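Local coordinates for acyl-CoA synthetase (AMP-forming)/AMP-acid ligase II-like protein (Dyadobacter fermentans, PDB 4GS5) that probably activates a medium-chain fatty acid or a related carboxylic acid with ATP, through an acyl-adenylate, and joins it to coenzyme A, at residues G37-L43 / P54-R59; V272-I278 / R311-I316. One frame throughout, in Å; residues are numbered along the deposited sequence.

Interaction 1 (G37-L43 / P54-R59); sequences GAREFVL and PITVTR. With EDO (1,2-ethanediol), chain U.
Segments 37-43 and 54-59 form the base of a two-stranded antiparallel hairpin; the axes of 40-43 and 54-58 approach to 4.5 Å, their directions at 158°. Phe41-Val57 and Leu43-Ile55 are hydrogen-bonded pairs (CA-CA 5.3 and 5.5 Å); Glu40-Thr58 and Val42-Thr56 are non-hydrogen-bonded ones (Glu40 CA to Thr58 CA 4.1 Å, Val42 CA to Thr56 CA 4.3 Å). Phe41 N donates to Val57 O and Val57 N to Phe41 O (both 2.8 Å); Leu43 N donates to Ile55 O and Ile55 N to Leu43 O (both 2.9 Å). Glu40, Val42, Thr56 and Thr58 share the exposed face, where Val42 CG1 meets Pro54 CB at 3.8 Å.

Arg59 loses the most surface. Its backbone N prolongs the pairing by donating to Arg39 O (2.8 Å), while its side chain, extended with chi1 to chi3 all t, reaches back so that NH1 donates to Ala38 O at 3.0 Å. NH1 also bonds Trp34 O, and the guanidinium makes a cation-pi contact with the Trp34 ring. Phe41 (chi1 m) places CE2 3.9 Å from Arg59 CB, with Phe41 CB 4.2 Å from Val57 CG2. On the same face Leu43 (m, t) brings CD1 to 4.2 Å from Val57 CG2. A 1,2-ethanediol accepts from Val42 N (O1 at 2.9 Å).

In the ANL adenylating fold the turn of this hairpin is the Ser/Thr/Gly-rich phosphate-binding loop, so these strands are probably the two stems that frame it. Gly37, with phi 110°, closes helix 22-36 in a Schellman motif; Thr58 is the N-cap of helix 59-72. The buried face packs Phe41 on helices 22-36 and 59-72, and Leu43 on helices 22-36 and 90-102.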
ATOM      1  N   GLY A  37      -7.220  28.982  11.902  1.00 53.12           N
ATOM      2  CA  GLY A  37      -6.606  29.476  10.678  1.00 55.19           C
ATOM      3  C   GLY A  37      -5.142  29.122  10.465  1.00 57.60           C
ATOM      4  O   GLY A  37      -4.540  29.548   9.473  1.00 56.30           O
ATOM      5  N   ALA A  38      -4.571  28.339  11.381  1.00 56.56           N
ATOM      6  CA  ALA A  38      -3.164  27.947  11.300  1.00 51.20           C
ATOM      7  C   ALA A  38      -2.768  27.571   9.883  1.00 49.83           C
ATOM      8  O   ALA A  38      -3.520  26.884   9.184  1.00 49.45           O
ATOM      9  CB  ALA A  38      -2.890  26.795  12.230  1.00 49.56           C
ATOM     10  N   ARG A  39      -1.589  28.009   9.456  1.00 49.60           N
ATOM     11  CA  ARG A  39      -1.134  27.694   8.103  1.00 55.34           C
ATOM     12  C   ARG A  39      -0.355  26.377   8.043  1.00 49.97           C
ATOM     13  O   ARG A  39      -0.106  25.847   6.962  1.00 48.66           O
ATOM     14  CB  ARG A  39      -0.311  28.845   7.514  1.00 63.18           C
ATOM     15  CG  ARG A  39      -1.157  29.981   6.939  1.00 72.14           C
ATOM     16  CD  ARG A  39      -0.276  31.088   6.354  1.00 80.79           C
ATOM     17  NE  ARG A  39       0.656  30.557   5.361  1.00 84.12           N
ATOM     18  CZ  ARG A  39       0.433  30.550   4.050  1.00 86.75           C
ATOM     19  NH1 ARG A  39      -0.690  31.063   3.557  1.00 86.94           N
ATOM     20  NH2 ARG A  39       1.339  30.032   3.229  1.00 85.98           N
ATOM     21  N   GLU A  40       0.050  25.860   9.199  1.00 47.97           N
ATOM     22  CA  GLU A  40       0.713  24.555   9.221  1.00 48.25           C
ATOM     23  C   GLU A  40       0.511  23.799  10.533  1.00 42.98           C
ATOM     24  O   GLU A  40       0.075  24.370  11.531  1.00 44.30           O
ATOM     25  CB  GLU A  40       2.195  24.651   8.823  1.00 48.31           C
ATOM     26  CG  GLU A  40       3.133  25.325   9.809  1.00 52.26           C
ATOM     27  CD  GLU A  40       4.599  25.104   9.438  1.00 54.18           C
ATOM     28  OE1 GLU A  40       5.004  25.541   8.339  1.00 57.99           O
ATOM     29  OE2 GLU A  40       5.344  24.481  10.230  1.00 51.96           O
ATOM     30  N   PHE A  41       0.805  22.504  10.500  1.00 42.81           N
ATOM     31  CA  PHE A  41       0.483  21.597  11.590  1.00 40.96           C
ATOM     32  C   PHE A  41       1.585  20.575  11.774  1.00 45.15           C
ATOM     33  O   PHE A  41       2.117  20.034  10.805  1.00 48.08           O
ATOM     34  CB  PHE A  41      -0.843  20.871  11.326  1.00 35.52           C
ATOM     35  CG  PHE A  41      -1.991  21.799  11.069  1.00 40.56           C
ATOM     36  CD1 PHE A  41      -2.857  22.153  12.091  1.00 40.72           C
ATOM     37  CD2 PHE A  41      -2.194  22.338   9.807  1.00 41.50           C
ATOM     38  CE1 PHE A  41      -3.907  23.028  11.860  1.00 42.22           C
ATOM     39  CE2 PHE A  41      -3.239  23.218   9.573  1.00 42.16           C
ATOM     40  CZ  PHE A  41      -4.095  23.564  10.602  1.00 41.00           C
ATOM     41  N   VAL A  42       1.917  20.326  13.033  1.00 45.80           N
ATOM     42  CA  VAL A  42       2.822  19.253  13.407  1.00 49.34           C
ATOM     43  C   VAL A  42       1.987  18.071  13.884  1.00 48.21           C
ATOM     44  O   VAL A  42       1.444  18.104  14.991  1.00 56.52           O
ATOM     45  CB  VAL A  42       3.781  19.691  14.549  1.00 45.81           C
ATOM     46  CG1 VAL A  42       4.715  18.555  14.905  1.00 46.36           C
ATOM     47  CG2 VAL A  42       4.574  20.926  14.133  1.00 46.03           C
ATOM     48  N   LEU A  43       1.865  17.045  13.042  1.00 37.94           N
ATOM     49  CA  LEU A  43       1.161  15.827  13.416  1.00 43.78           C
ATOM     50  C   LEU A  43       2.174  14.683  13.645  1.00 48.05           C
ATOM     51  O   LEU A  43       3.387  14.909  13.642  1.00 50.25           O
ATOM     52  CB  LEU A  43       0.138  15.450  12.349  1.00 47.82           C
ATOM     53  CG  LEU A  43      -0.652  16.631  11.775  1.00 53.92           C
ATOM     54  CD1 LEU A  43      -1.828  16.143  10.933  1.00 50.99           C
ATOM     55  CD2 LEU A  43      -1.126  17.577  12.879  1.00 61.28           C
ATOM     56  N   PRO A  54       7.260  13.289  14.677  1.00 36.55           N
ATOM     57  CA  PRO A  54       6.521  14.452  14.180  1.00 36.75           C
ATOM     58  C   PRO A  54       6.753  14.678  12.693  1.00 38.77           C
ATOM     59  O   PRO A  54       7.848  14.437  12.193  1.00 44.15           O
ATOM     60  CB  PRO A  54       7.080  15.616  15.007  1.00 40.87           C
ATOM     61  CG  PRO A  54       8.393  15.147  15.520  1.00 44.88           C
ATOM     62  CD  PRO A  54       8.308  13.652  15.647  1.00 39.99           C
ATOM     63  N   ILE A  55       5.715  15.109  11.990  1.00 36.61           N
ATOM     64  CA  ILE A  55       5.869  15.575  10.617  1.00 35.42           C
ATOM     65  C   ILE A  55       5.051  16.846  10.470  1.00 37.51           C
ATOM     66  O   ILE A  55       3.965  16.966  11.037  1.00 41.48           O
ATOM     67  CB  ILE A  55       5.393  14.543   9.586  1.00 40.44           C
ATOM     68  CG1 ILE A  55       3.946  14.162   9.862  1.00 44.24           C
ATOM     69  CG2 ILE A  55       6.292  13.288   9.582  1.00 41.77           C
ATOM     70  CD1 ILE A  55       3.376  13.201   8.839  1.00 42.61           C
ATOM     71  N   THR A  56       5.562  17.816   9.731  1.00 33.54           N
ATOM     72  CA  THR A  56       4.781  19.028   9.566  1.00 35.07           C
ATOM     73  C   THR A  56       4.105  19.042   8.205  1.00 34.42           C
ATOM     74  O   THR A  56       4.699  18.652   7.192  1.00 39.98           O
ATOM     75  CB  THR A  56       5.593  20.330   9.845  1.00 59.53           C
ATOM     76  OG1 THR A  56       6.190  20.819   8.637  1.00 63.48           O
ATOM     77  CG2 THR A  56       6.662  20.078  10.895  1.00 50.71           C
ATOM     78  N   VAL A  57       2.842  19.445   8.196  1.00 31.35           N
ATOM     79  CA  VAL A  57       2.080  19.500   6.953  1.00 34.50           C
ATOM     80  C   VAL A  57       1.367  20.829   6.884  1.00 37.11           C
ATOM     81  O   VAL A  57       0.971  21.379   7.915  1.00 40.03           O
ATOM     82  CB  VAL A  57       1.047  18.376   6.880  1.00 35.32           C
ATOM     83  CG1 VAL A  57       1.752  17.027   6.843  1.00 35.39           C
ATOM     84  CG2 VAL A  57       0.102  18.472   8.071  1.00 35.71           C
ATOM     85  N   THR A  58       1.219  21.367   5.678  1.00 37.71           N
ATOM     86  CA  THR A  58       0.622  22.690   5.551  1.00 42.48           C
ATOM     87  C   THR A  58      -0.893  22.566   5.578  1.00 44.08           C
ATOM     88  O   THR A  58      -1.446  21.477   5.352  1.00 38.19           O
ATOM     89  CB  THR A  58       1.064  23.415   4.260  1.00 46.98           C
ATOM     90  OG1 THR A  58       0.466  22.797   3.112  1.00 49.62           O
ATOM     91  CG2 THR A  58       2.578  23.387   4.119  1.00 48.70           C
ATOM     92  N   ARG A  59      -1.556  23.678   5.867  1.00 40.34           N
ATOM     93  CA  ARG A  59      -3.010  23.742   5.783  1.00 39.73           C
ATOM     94  C   ARG A  59      -3.479  23.408   4.362  1.00 43.92           C
ATOM     95  O   ARG A  59      -4.438  22.646   4.160  1.00 37.36           O
ATOM     96  CB  ARG A  59      -3.505  25.140   6.175  1.00 37.73           C
ATOM     97  CG  ARG A  59      -5.004  25.219   6.255  1.00 37.76           C
ATOM     98  CD  ARG A  59      -5.526  26.644   6.354  1.00 43.52           C
ATOM     99  NE  ARG A  59      -6.938  26.611   6.724  1.00 45.32           N
ATOM    100  CZ  ARG A  59      -7.376  26.487   7.975  1.00 45.72           C
ATOM    101  NH1 ARG A  59      -6.509  26.425   8.984  1.00 44.32           N
ATOM    102  NH2 ARG A  59      -8.678  26.441   8.219  1.00 45.69           N
TER
HETATM  103  C1  EDO U 420      -1.039  20.720  15.197  1.00 45.82           C
HETATM  104  O1  EDO U 420       0.267  21.330  15.230  1.00 46.41           O
HETATM  105  C2  EDO U 420      -1.304  20.026  16.525  1.00 39.05           C
HETATM  106  O2  EDO U 420      -2.697  20.008  16.811  1.00 25.56           O

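Interaction 2 (V272-I278 / R311-I316); sequences VFHHLNI and RLTAEI
Two helices of the small C-terminal alpha/beta domain of the ANL fold cross here: the end of helix 262-276 and the middle of helix 306-319. The axes of 272-276 and 311-316 approach to 10.3 Å at 131°, and the closest CA pair is Val272-Ile316 (6.5 Å). Residues 311-316 are alpha-helical throughout; in the first segment Asn277, with positive phi (56°), leaves the helix in a Schellman motif, Ile278 N bonding Phe273 O at 3.0 Å. The interface is made by side chains.

Arg311 (chi1 m) opens the second segment: its CB lies 3.9 Å from Leu276 CD2, and one face of its guanidinium covers Leu276 CG. Leu312 (t, p) is the apolar hub, its CD1 touching Val272 CG1 (3.6 Å), Phe273 CE1 (3.7 Å) and Ile278 CD1 (4.1 Å), while its CA meets Leu276 CD2 at 3.8 Å. Leu312 and Phe273 both rest on Ile300 of strand 295-301, and Phe273 stacks on Phe282. Glu315 (t, p) points toward the first helix, its CG 4.3 Å from Leu276 CD1, leaving OE2 3.6 Å from His275 ND1, too far for a hydrogen bond; that buried nitrogen has no partner in the model. Ile316 (m, t), which packs on Leu298 of the same strand, completes the row with CG1 at 4.0 Å from Val272 CG1.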
ATOM      1  N   VAL A 272      14.288 -27.288  -7.388  1.00 46.70           N
ATOM      2  CA  VAL A 272      15.067 -28.187  -8.228  1.00 44.92           C
ATOM      3  C   VAL A 272      16.404 -28.531  -7.570  1.00 45.72           C
ATOM      4  O   VAL A 272      16.764 -29.699  -7.477  1.00 47.51           O
ATOM      5  CB  VAL A 272      15.310 -27.599  -9.624  1.00 44.63           C
ATOM      6  CG1 VAL A 272      16.370 -28.410 -10.371  1.00 42.23           C
ATOM      7  CG2 VAL A 272      14.001 -27.543 -10.403  1.00 46.32           C
ATOM      8  N   PHE A 273      17.138 -27.516  -7.117  1.00 42.87           N
ATOM      9  CA  PHE A 273      18.391 -27.750  -6.391  1.00 46.84           C
ATOM     10  C   PHE A 273      18.194 -28.699  -5.208  1.00 50.41           C
ATOM     11  O   PHE A 273      18.913 -29.687  -5.069  1.00 52.16           O
ATOM     12  CB  PHE A 273      18.982 -26.434  -5.886  1.00 45.78           C
ATOM     13  CG  PHE A 273      19.831 -25.720  -6.896  1.00 42.61           C
ATOM     14  CD1 PHE A 273      19.284 -25.251  -8.075  1.00 40.42           C
ATOM     15  CD2 PHE A 273      21.172 -25.492  -6.648  1.00 43.19           C
ATOM     16  CE1 PHE A 273      20.070 -24.586  -8.998  1.00 43.36           C
ATOM     17  CE2 PHE A 273      21.962 -24.833  -7.564  1.00 43.23           C
ATOM     18  CZ  PHE A 273      21.412 -24.377  -8.740  1.00 44.35           C
ATOM     19  N   HIS A 274      17.224 -28.387  -4.353  1.00 54.31           N
ATOM     20  CA  HIS A 274      16.949 -29.223  -3.181  1.00 61.10           C
ATOM     21  C   HIS A 274      16.705 -30.665  -3.610  1.00 62.01           C
ATOM     22  O   HIS A 274      17.257 -31.603  -3.029  1.00 62.65           O
ATOM     23  CB  HIS A 274      15.738 -28.689  -2.403  1.00 64.52           C
ATOM     24  CG  HIS A 274      15.146 -29.679  -1.446  1.00 69.08           C
ATOM     25  ND1 HIS A 274      14.146 -30.559  -1.806  1.00 70.76           N
ATOM     26  CD2 HIS A 274      15.411 -29.925  -0.142  1.00 70.81           C
ATOM     27  CE1 HIS A 274      13.823 -31.306  -0.765  1.00 73.00           C
ATOM     28  NE2 HIS A 274      14.574 -30.942   0.258  1.00 73.00           N
ATOM     29  N   HIS A 275      15.882 -30.826  -4.643  1.00 63.02           N
ATOM     30  CA  HIS A 275      15.522 -32.145  -5.154  1.00 66.93           C
ATOM     31  C   HIS A 275      16.729 -32.924  -5.676  1.00 61.78           C
ATOM     32  O   HIS A 275      16.734 -34.155  -5.647  1.00 61.36           O
ATOM     33  CB  HIS A 275      14.464 -32.022  -6.255  1.00 71.62           C
ATOM     34  CG  HIS A 275      14.071 -33.333  -6.864  1.00 79.85           C
ATOM     35  ND1 HIS A 275      14.446 -33.706  -8.136  1.00 80.67           N
ATOM     36  CD2 HIS A 275      13.340 -34.361  -6.369  1.00 84.66           C
ATOM     37  CE1 HIS A 275      13.962 -34.906  -8.401  1.00 83.97           C
ATOM     38  NE2 HIS A 275      13.287 -35.325  -7.346  1.00 86.08           N
ATOM     39  N   LEU A 276      17.739 -32.202  -6.157  1.00 57.51           N
ATOM     40  CA  LEU A 276      18.962 -32.830  -6.657  1.00 61.64           C
ATOM     41  C   LEU A 276      20.103 -32.785  -5.642  1.00 62.46           C
ATOM     42  O   LEU A 276      21.222 -33.212  -5.936  1.00 63.45           O
ATOM     43  CB  LEU A 276      19.409 -32.188  -7.976  1.00 63.05           C
ATOM     44  CG  LEU A 276      18.841 -32.774  -9.272  1.00 66.83           C
ATOM     45  CD1 LEU A 276      17.319 -32.796  -9.246  1.00 68.99           C
ATOM     46  CD2 LEU A 276      19.346 -31.993 -10.477  1.00 65.09           C
ATOM     47  N   ASN A 277      19.819 -32.266  -4.451  1.00 61.91           N
ATOM     48  CA  ASN A 277      20.829 -32.150  -3.402  1.00 66.35           C
ATOM     49  C   ASN A 277      22.074 -31.368  -3.848  1.00 62.71           C
ATOM     50  O   ASN A 277      23.208 -31.792  -3.625  1.00 64.33           O
ATOM     51  CB  ASN A 277      21.214 -33.536  -2.869  1.00 77.86           C
ATOM     52  CG  ASN A 277      22.220 -33.467  -1.734  1.00 89.35           C
ATOM     53  OD1 ASN A 277      23.377 -33.866  -1.890  1.00 95.72           O
ATOM     54  ND2 ASN A 277      21.788 -32.947  -0.588  1.00 91.30           N
ATOM     55  N   ILE A 278      21.846 -30.224  -4.485  1.00 54.50           N
ATOM     56  CA  ILE A 278      22.926 -29.331  -4.865  1.00 48.67           C
ATOM     57  C   ILE A 278      23.057 -28.249  -3.806  1.00 49.79           C
ATOM     58  O   ILE A 278      22.128 -27.467  -3.591  1.00 46.70           O
ATOM     59  CB  ILE A 278      22.643 -28.679  -6.220  1.00 49.92           C
ATOM     60  CG1 ILE A 278      22.408 -29.757  -7.281  1.00 53.94           C
ATOM     61  CG2 ILE A 278      23.791 -27.775  -6.629  1.00 47.10           C
ATOM     62  CD1 ILE A 278      22.152 -29.209  -8.669  1.00 51.69           C
ATOM     63  N   ARG A 311      21.806 -32.827 -15.549  1.00 52.79           N
ATOM     64  CA  ARG A 311      20.610 -33.146 -14.773  1.00 51.34           C
ATOM     65  C   ARG A 311      19.897 -31.857 -14.379  1.00 48.21           C
ATOM     66  O   ARG A 311      18.677 -31.741 -14.494  1.00 42.83           O
ATOM     67  CB  ARG A 311      20.952 -33.937 -13.506  1.00 55.28           C
ATOM     68  CG  ARG A 311      21.130 -35.434 -13.709  1.00 66.68           C
ATOM     69  CD  ARG A 311      20.915 -36.197 -12.403  1.00 73.01           C
ATOM     70  NE  ARG A 311      19.501 -36.238 -12.030  1.00 77.19           N
ATOM     71  CZ  ARG A 311      19.012 -36.906 -10.988  1.00 81.85           C
ATOM     72  NH1 ARG A 311      19.825 -37.596 -10.197  1.00 84.57           N
ATOM     73  NH2 ARG A 311      17.707 -36.883 -10.733  1.00 82.90           N
ATOM     74  N   LEU A 312      20.670 -30.888 -13.905  1.00 48.36           N
ATOM     75  CA  LEU A 312      20.100 -29.647 -13.408  1.00 46.78           C
ATOM     76  C   LEU A 312      19.351 -28.942 -14.524  1.00 44.95           C
ATOM     77  O   LEU A 312      18.181 -28.571 -14.376  1.00 42.77           O
ATOM     78  CB  LEU A 312      21.196 -28.736 -12.874  1.00 43.57           C
ATOM     79  CG  LEU A 312      20.673 -27.338 -12.569  1.00 44.22           C
ATOM     80  CD1 LEU A 312      19.678 -27.388 -11.407  1.00 42.58           C
ATOM     81  CD2 LEU A 312      21.834 -26.405 -12.281  1.00 48.55           C
ATOM     82  N   THR A 313      20.047 -28.755 -15.636  1.00 46.09           N
ATOM     83  CA  THR A 313      19.486 -28.087 -16.799  1.00 47.28           C
ATOM     84  C   THR A 313      18.164 -28.725 -17.225  1.00 49.55           C
ATOM     85  O   THR A 313      17.169 -28.024 -17.446  1.00 44.52           O
ATOM     86  CB  THR A 313      20.481 -28.107 -17.970  1.00 51.42           C
ATOM     87  OG1 THR A 313      21.612 -27.288 -17.645  1.00 55.26           O
ATOM     88  CG2 THR A 313      19.828 -27.593 -19.251  1.00 48.36           C
ATOM     89  N   ALA A 314      18.156 -30.052 -17.328  1.00 49.53           N
ATOM     90  CA  ALA A 314      16.967 -30.778 -17.770  1.00 52.54           C
ATOM     91  C   ALA A 314      15.803 -30.666 -16.783  1.00 51.79           C
ATOM     92  O   ALA A 314      14.657 -30.442 -17.184  1.00 54.18           O
ATOM     93  CB  ALA A 314      17.303 -32.251 -18.052  1.00 54.12           C
ATOM     94  N   GLU A 315      16.092 -30.829 -15.497  1.00 49.20           N
ATOM     95  CA  GLU A 315      15.053 -30.742 -14.471  1.00 52.53           C
ATOM     96  C   GLU A 315      14.402 -29.357 -14.448  1.00 50.48           C
ATOM     97  O   GLU A 315      13.183 -29.241 -14.291  1.00 47.10           O
ATOM     98  CB  GLU A 315      15.613 -31.105 -13.089  1.00 59.95           C
ATOM     99  CG  GLU A 315      14.737 -30.686 -11.911  1.00 69.01           C
ATOM    100  CD  GLU A 315      13.555 -31.610 -11.668  1.00 80.32           C
ATOM    101  OE1 GLU A 315      13.267 -32.460 -12.541  1.00 84.41           O
ATOM    102  OE2 GLU A 315      12.918 -31.485 -10.593  1.00 83.32           O
ATOM    103  N   ILE A 316      15.215 -28.315 -14.618  1.00 48.13           N
ATOM    104  CA  ILE A 316      14.711 -26.944 -14.643  1.00 43.07           C
ATOM    105  C   ILE A 316      13.773 -26.758 -15.829  1.00 46.03           C
ATOM    106  O   ILE A 316      12.662 -26.241 -15.684  1.00 44.79           O
ATOM    107  CB  ILE A 316      15.860 -25.910 -14.716  1.00 39.98           C
ATOM    108  CG1 ILE A 316      16.577 -25.827 -13.366  1.00 36.92           C
ATOM    109  CG2 ILE A 316      15.318 -24.533 -15.060  1.00 42.41           C
ATOM    110  CD1 ILE A 316      17.662 -24.763 -13.301  1.00 37.69           C
TER

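In the fold
The two contacts lie in series along the chain on opposite sides of its centre, 58 Å apart between centres and about 44 Å between nearest atoms, and they share no helix or strand. Interaction 1 joins neighbouring strands of a local hairpin, 40-46 and 52-58, in the large N-terminal part. Interaction 2 joins helices 262-276 and 306-319, which are separated in sequence by strands 282-289 and 295-301, and belongs to the small C-terminal domain. In relatives of this family that domain swings as a unit between the adenylation and thioester-forming steps, so each contact lies within a different body, and the two bodies probably move relative to each other.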